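Local coordinates for transcriptional regulator, LacI family (Lactobacillus brevis, PDB 3JY6), which probably acts as a LacI-family transcription factor that binds regulatory DNA and has a periplasmic-binding-protein-like domain, at residues A[131-134]-A[139-142]; A[166-171]-A[194-199]. All blocks are in the same frame, centred on the assembly; numbering follows the deposited sequence.

Contact 1 (A[131-134]-A[139-142]); sequences SELE and RQER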
loop_
_atom_site.group_PDB
_atom_site.type_symbol
_atom_site.label_atom_id
_atom_site.label_comp_id
_atom_site.label_asym_id
_atom_site.label_seq_id
_atom_site.Cartn_x
_atom_site.Cartn_y
_atom_site.Cartn_z
ATOM N N SER A 131 -3.690 16.576 7.891
ATOM C CA SER A 131 -2.768 16.268 8.974
ATOM C C SER A 131 -2.301 17.677 9.337
ATOM O O SER A 131 -2.423 18.587 8.521
ATOM C CB SER A 131 -1.588 15.429 8.488
ATOM O OG SER A 131 -2.019 14.141 8.081
ATOM N N GLU A 132 -1.776 17.866 10.542
ATOM C CA GLU A 132 -1.337 19.189 10.980
ATOM C C GLU A 132 -0.593 20.021 9.935
ATOM O O GLU A 132 0.426 19.591 9.388
ATOM C CB GLU A 132 -0.502 19.049 12.255
ATOM C CG GLU A 132 -1.329 18.531 13.428
ATOM C CD GLU A 132 -0.515 18.354 14.694
ATOM O OE1 GLU A 132 0.101 19.346 15.153
ATOM O OE2 GLU A 132 -0.495 17.225 15.230
ATOM N N LEU A 133 -1.116 21.220 9.678
ATOM C CA LEU A 133 -0.557 22.143 8.690
ATOM C C LEU A 133 0.884 22.609 8.919
ATOM O O LEU A 133 1.681 22.617 7.978
ATOM C CB LEU A 133 -1.473 23.368 8.549
ATOM C CG LEU A 133 -2.801 23.152 7.816
ATOM C CD1 LEU A 133 -3.784 24.260 8.166
ATOM C CD2 LEU A 133 -2.552 23.109 6.314
ATOM N N GLU A 134 1.227 23.005 10.144
ATOM C CA GLU A 134 2.590 23.468 10.410
ATOM C C GLU A 134 3.631 22.401 10.078
ATOM O O GLU A 134 4.706 22.711 9.571
ATOM C CB GLU A 134 2.752 23.902 11.871
ATOM C CG GLU A 134 4.154 24.407 12.197
ATOM C CD GLU A 134 4.237 25.129 13.536
ATOM O OE1 GLU A 134 3.964 26.349 13.581
ATOM O OE2 GLU A 134 4.575 24.474 14.549
ATOM N N ARG A 139 1.326 20.418 2.595
ATOM C CA ARG A 139 -0.033 20.509 3.108
ATOM C C ARG A 139 -0.387 21.995 3.097
ATOM O O ARG A 139 -1.417 22.408 2.555
ATOM C CB ARG A 139 -0.117 19.974 4.546
ATOM C CG ARG A 139 0.386 18.552 4.719
ATOM C CD ARG A 139 0.451 18.164 6.192
ATOM N NE ARG A 139 1.128 16.883 6.377
ATOM C CZ ARG A 139 1.499 16.385 7.553
ATOM N NH1 ARG A 139 1.264 17.052 8.679
ATOM N NH2 ARG A 139 2.118 15.213 7.601
ATOM N N GLN A 140 0.489 22.792 3.696
ATOM C CA GLN A 140 0.292 24.227 3.770
ATOM C C GLN A 140 0.005 24.858 2.421
ATOM O O GLN A 140 -0.784 25.793 2.329
ATOM C CB GLN A 140 1.513 24.894 4.399
ATOM C CG GLN A 140 1.564 24.736 5.901
ATOM C CD GLN A 140 2.810 25.334 6.501
ATOM O OE1 GLN A 140 3.151 26.487 6.233
ATOM N NE2 GLN A 140 3.497 24.556 7.326
ATOM N N GLU A 141 0.651 24.358 1.377
ATOM C CA GLU A 141 0.442 24.892 0.038
ATOM C C GLU A 141 -0.924 24.509 -0.526
ATOM O O GLU A 141 -1.575 25.309 -1.186
ATOM C CB GLU A 141 1.540 24.398 -0.903
ATOM C CG GLU A 141 2.869 25.150 -0.806
ATOM C CD GLU A 141 2.763 26.591 -1.285
ATOM O OE1 GLU A 141 2.656 27.501 -0.437
ATOM O OE2 GLU A 141 2.775 26.817 -2.520
ATOM N N ARG A 142 -1.355 23.282 -0.275
ATOM C CA ARG A 142 -2.649 22.824 -0.771
ATOM C C ARG A 142 -3.761 23.569 -0.041
ATOM O O ARG A 142 -4.818 23.856 -0.603
ATOM C CB ARG A 142 -2.776 21.310 -0.571
ATOM C CG ARG A 142 -1.723 20.508 -1.344
ATOM C CD ARG A 142 -1.769 19.010 -1.003
ATOM N NE ARG A 142 -0.691 18.287 -1.672
ATOM C CZ ARG A 142 -0.458 16.978 -1.569
ATOM N NH1 ARG A 142 -1.221 16.195 -0.808
ATOM N NH2 ARG A 142 0.544 16.444 -2.250
#

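Contact 2 (A[166-171]-A[194-199]); sequences SEVHQR and LEFFPN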
loop_
_atom_site.group_PDB
_atom_site.type_symbol
_atom_site.label_atom_id
_atom_site.label_comp_id
_atom_site.label_asym_id
_atom_site.label_seq_id
_atom_site.Cartn_x
_atom_site.Cartn_y
_atom_site.Cartn_z
ATOM N N SER A 166 -13.645 8.056 15.949
ATOM C CA SER A 166 -14.960 8.676 16.109
ATOM C C SER A 166 -14.868 10.140 16.522
ATOM O O SER A 166 -15.789 10.912 16.282
ATOM C CB SER A 166 -15.810 7.900 17.121
ATOM O OG SER A 166 -15.304 8.040 18.434
ATOM N N GLU A 167 -13.757 10.516 17.145
ATOM C CA GLU A 167 -13.561 11.898 17.556
ATOM C C GLU A 167 -13.483 12.748 16.282
ATOM O O GLU A 167 -14.224 13.724 16.126
ATOM C CB GLU A 167 -12.266 12.027 18.371
ATOM C CG GLU A 167 -11.558 13.387 18.279
ATOM C CD GLU A 167 -12.096 14.429 19.242
ATOM O OE1 GLU A 167 -13.326 14.648 19.274
ATOM O OE2 GLU A 167 -11.278 15.044 19.963
ATOM N N VAL A 168 -12.590 12.365 15.374
ATOM C CA VAL A 168 -12.415 13.079 14.108
ATOM C C VAL A 168 -13.695 12.996 13.281
ATOM O O VAL A 168 -14.144 13.986 12.710
ATOM C CB VAL A 168 -11.233 12.490 13.301
ATOM C CG1 VAL A 168 -11.172 13.105 11.901
ATOM C CG2 VAL A 168 -9.932 12.760 14.044
ATOM N N HIS A 169 -14.279 11.806 13.230
ATOM C CA HIS A 169 -15.520 11.584 12.503
ATOM C C HIS A 169 -16.591 12.589 12.949
ATOM O O HIS A 169 -17.114 13.357 12.146
ATOM C CB HIS A 169 -16.022 10.167 12.772
ATOM C CG HIS A 169 -17.362 9.873 12.171
ATOM N ND1 HIS A 169 -17.527 9.554 10.840
ATOM C CD2 HIS A 169 -18.597 9.838 12.722
ATOM C CE1 HIS A 169 -18.806 9.330 10.598
ATOM N NE2 HIS A 169 -19.476 9.496 11.723
ATOM N N GLN A 170 -16.915 12.576 14.237
ATOM C CA GLN A 170 -17.938 13.464 14.778
ATOM C C GLN A 170 -17.714 14.933 14.443
ATOM O O GLN A 170 -18.666 15.666 14.165
ATOM C CB GLN A 170 -18.051 13.274 16.298
ATOM C CG GLN A 170 -18.642 11.931 16.692
ATOM C CD GLN A 170 -20.115 11.798 16.317
ATOM O OE1 GLN A 170 -20.689 10.705 16.389
ATOM N NE2 GLN A 170 -20.735 12.912 15.928
ATOM N N ARG A 171 -16.463 15.372 14.459
ATOM C CA ARG A 171 -16.169 16.763 14.137
ATOM C C ARG A 171 -16.410 17.067 12.650
ATOM O O ARG A 171 -16.991 18.096 12.297
ATOM C CB ARG A 171 -14.724 17.085 14.512
ATOM C CG ARG A 171 -14.246 18.467 14.070
ATOM C CD ARG A 171 -15.045 19.610 14.702
ATOM N NE ARG A 171 -14.453 20.907 14.366
ATOM C CZ ARG A 171 -14.877 22.074 14.838
ATOM N NH1 ARG A 171 -15.909 22.116 15.674
ATOM N NH2 ARG A 171 -14.263 23.196 14.481
ATOM N N LEU A 194 -9.658 7.964 2.673
ATOM C CA LEU A 194 -9.936 6.533 2.758
ATOM C C LEU A 194 -10.539 6.114 4.086
ATOM O O LEU A 194 -11.345 5.202 4.134
ATOM C CB LEU A 194 -8.654 5.713 2.526
ATOM C CG LEU A 194 -7.882 5.901 1.218
ATOM C CD1 LEU A 194 -6.563 5.159 1.297
ATOM C CD2 LEU A 194 -8.708 5.397 0.048
ATOM N N GLU A 195 -10.156 6.789 5.161
ATOM C CA GLU A 195 -10.658 6.430 6.474
ATOM C C GLU A 195 -12.022 7.006 6.846
ATOM O O GLU A 195 -12.854 6.297 7.421
ATOM C CB GLU A 195 -9.639 6.830 7.551
ATOM C CG GLU A 195 -9.946 6.254 8.929
ATOM C CD GLU A 195 -8.950 6.679 9.982
ATOM O OE1 GLU A 195 -7.760 6.864 9.645
ATOM O OE2 GLU A 195 -9.356 6.815 11.156
ATOM N N PHE A 196 -12.266 8.268 6.498
ATOM C CA PHE A 196 -13.511 8.933 6.886
ATOM C C PHE A 196 -14.620 9.176 5.871
ATOM O O PHE A 196 -15.749 9.447 6.272
ATOM C CB PHE A 196 -13.165 10.267 7.561
ATOM C CG PHE A 196 -12.304 10.116 8.788
ATOM C CD1 PHE A 196 -12.863 9.734 10.006
ATOM C CD2 PHE A 196 -10.928 10.326 8.723
ATOM C CE1 PHE A 196 -12.066 9.560 11.145
ATOM C CE2 PHE A 196 -10.117 10.154 9.861
ATOM C CZ PHE A 196 -10.691 9.770 11.072
ATOM N N PHE A 197 -14.332 9.082 4.576
ATOM C CA PHE A 197 -15.364 9.343 3.567
ATOM C C PHE A 197 -16.329 8.198 3.222
ATOM O O PHE A 197 -17.505 8.446 2.926
ATOM C CB PHE A 197 -14.718 9.867 2.271
ATOM C CG PHE A 197 -14.169 11.276 2.369
ATOM C CD1 PHE A 197 -14.089 11.947 3.597
ATOM C CD2 PHE A 197 -13.716 11.930 1.227
ATOM C CE1 PHE A 197 -13.564 13.249 3.679
ATOM C CE2 PHE A 197 -13.191 13.226 1.294
ATOM C CZ PHE A 197 -13.113 13.889 2.527
ATOM N N PRO A 198 -15.852 6.938 3.228
ATOM C CA PRO A 198 -16.755 5.825 2.899
ATOM C C PRO A 198 -18.061 5.745 3.697
ATOM O O PRO A 198 -19.123 5.514 3.120
ATOM C CB PRO A 198 -15.870 4.599 3.095
ATOM C CG PRO A 198 -14.556 5.086 2.586
ATOM C CD PRO A 198 -14.447 6.475 3.234
ATOM N N ASN A 199 -17.996 5.924 5.015
ATOM C CA ASN A 199 -19.214 5.858 5.821
ATOM C C ASN A 199 -20.118 7.063 5.581
ATOM O O ASN A 199 -21.330 6.980 5.763
ATOM C CB ASN A 199 -18.877 5.736 7.310
ATOM C CG ASN A 199 -18.551 4.311 7.719
ATOM O OD1 ASN A 199 -19.056 3.816 8.723
ATOM N ND2 ASN A 199 -17.702 3.646 6.942
#

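Contact 1 (A[131-134]-A[139-142])
Arg139 and Gln140, neighbours in the first turn of helix 137-147, each reach back to a carbonyl oxygen of the loop that leads into that helix. Arg139 NH1 donates to Glu132 O over 2.8 Å, with an N-H...O angle of 151° and the oxygen almost in the guanidinium plane, as the in-plane N-H groups of arginine demand. Gln140 NE2 gives the second bond, to Leu133 O at 2.7 Å; it is more bent, and the nitrogen is tilted 33° from the carbonyl plane. Glutamine suits this place because its chain, extended beyond CG, carries an uncharged donor just far enough to meet the loop backbone.

Both bonds bridge the turn between strand 125-131 and helix 137-147, a beta-alpha connection in the parallel sheet of one lobe of the periplasmic-binding-protein fold. In such lobes the loops at the C-terminal ends of the strands face the cleft where effectors of LacI relatives usually bind.

Van der Waals contact fills in between the polar bonds. Ser131 CB lies over the centre of the guanidinium face, 3.4 Å from Arg139 CZ, and a side chain as small as serine lets the flat group settle this closely. Ser131 OG is hydrogen-bonded to Glu160 and Trp192, and Glu160 also forms a salt bridge with Arg139 NH2, a second grip that should limit rotation of the guanidinium. With alanine here in place of the arginine, the donor to Glu132 O is gone, and Glu160 is likely to lose its cationic mate while Ser131 CB loses the flat group it packs on. Leu133 CG lies anti to the carbonyl carbon (chi1 -73°), which swings CD2 toward the helix, 4.0 Å from Gln140 CA; the branched apolar chain rests there on the helix backbone.

Contact 2 (A[166-171]-A[194-199])
Val168 meets the ring of Phe196 from the first turn of helix 165-177, joining that helix to the C-terminal part of helix 190-196. Its CG1 methyl stands over one face of the ring, 3.7 Å from the centroid and 22° off the ring normal, a CH-pi contact. The methyl is set toward the rim, which brings it to 3.5 Å from Phe196 CZ. The first torsion explains the choice of branch: CG1 lies anti to the backbone N (chi1 172°), and this turns it onto the ring. Val168 CB adds to the cover, 3.6 Å from CZ, and a beta-branched residue fits here because it presents a broad apolar surface close to its own helix. On the opposite face of Phe196 lies CG of Glu195, the residue before it in sequence, so aliphatic carbon lies over both faces, in each case offset toward the rim.

One residue on, His169 meets the same ring with its backbone and the root of its side chain. Its N is 3.8 Å from Phe196 CE1, approaching obliquely, while CB comes within 4.2 Å of CD1; the contact makes little use of the imidazole. Phenylalanine suits the buried position, being long enough to bridge from one helix to the other without a polar atom to satisfy. The ring of His165 also meets that of Phe196, the two planes being nearly parallel.

Asn199 ND2 is hydrogen-bonded to the backbone O of Arg224 of the second subunit, and Glu195 packs against the same residue, which places this apolar helix-to-helix join beside the dimer interface, in the alpha/beta lobe of a periplasmic-binding-protein fold whose parallel sheet includes strands 152-158 and 183-187.

The two contacts follow one another in the sequence, their centres 19 Å apart and their nearest atoms about 9 Å apart, too far to meet. Both belong to the lobe built on the four-stranded parallel sheet 152-158, 125-131, 183-187, 211-215. Helix 190-196 links their surroundings: Trp192 bonds to Ser131 of contact 1, and the same helix also supplies Phe196 to contact 2. The centre of contact 1 is 11 Å from that of the chain, against 20 Å for contact 2, which borders the second subunit. As in relatives, the cleft side of this lobe, where contact 1 lies, is probably the effector side.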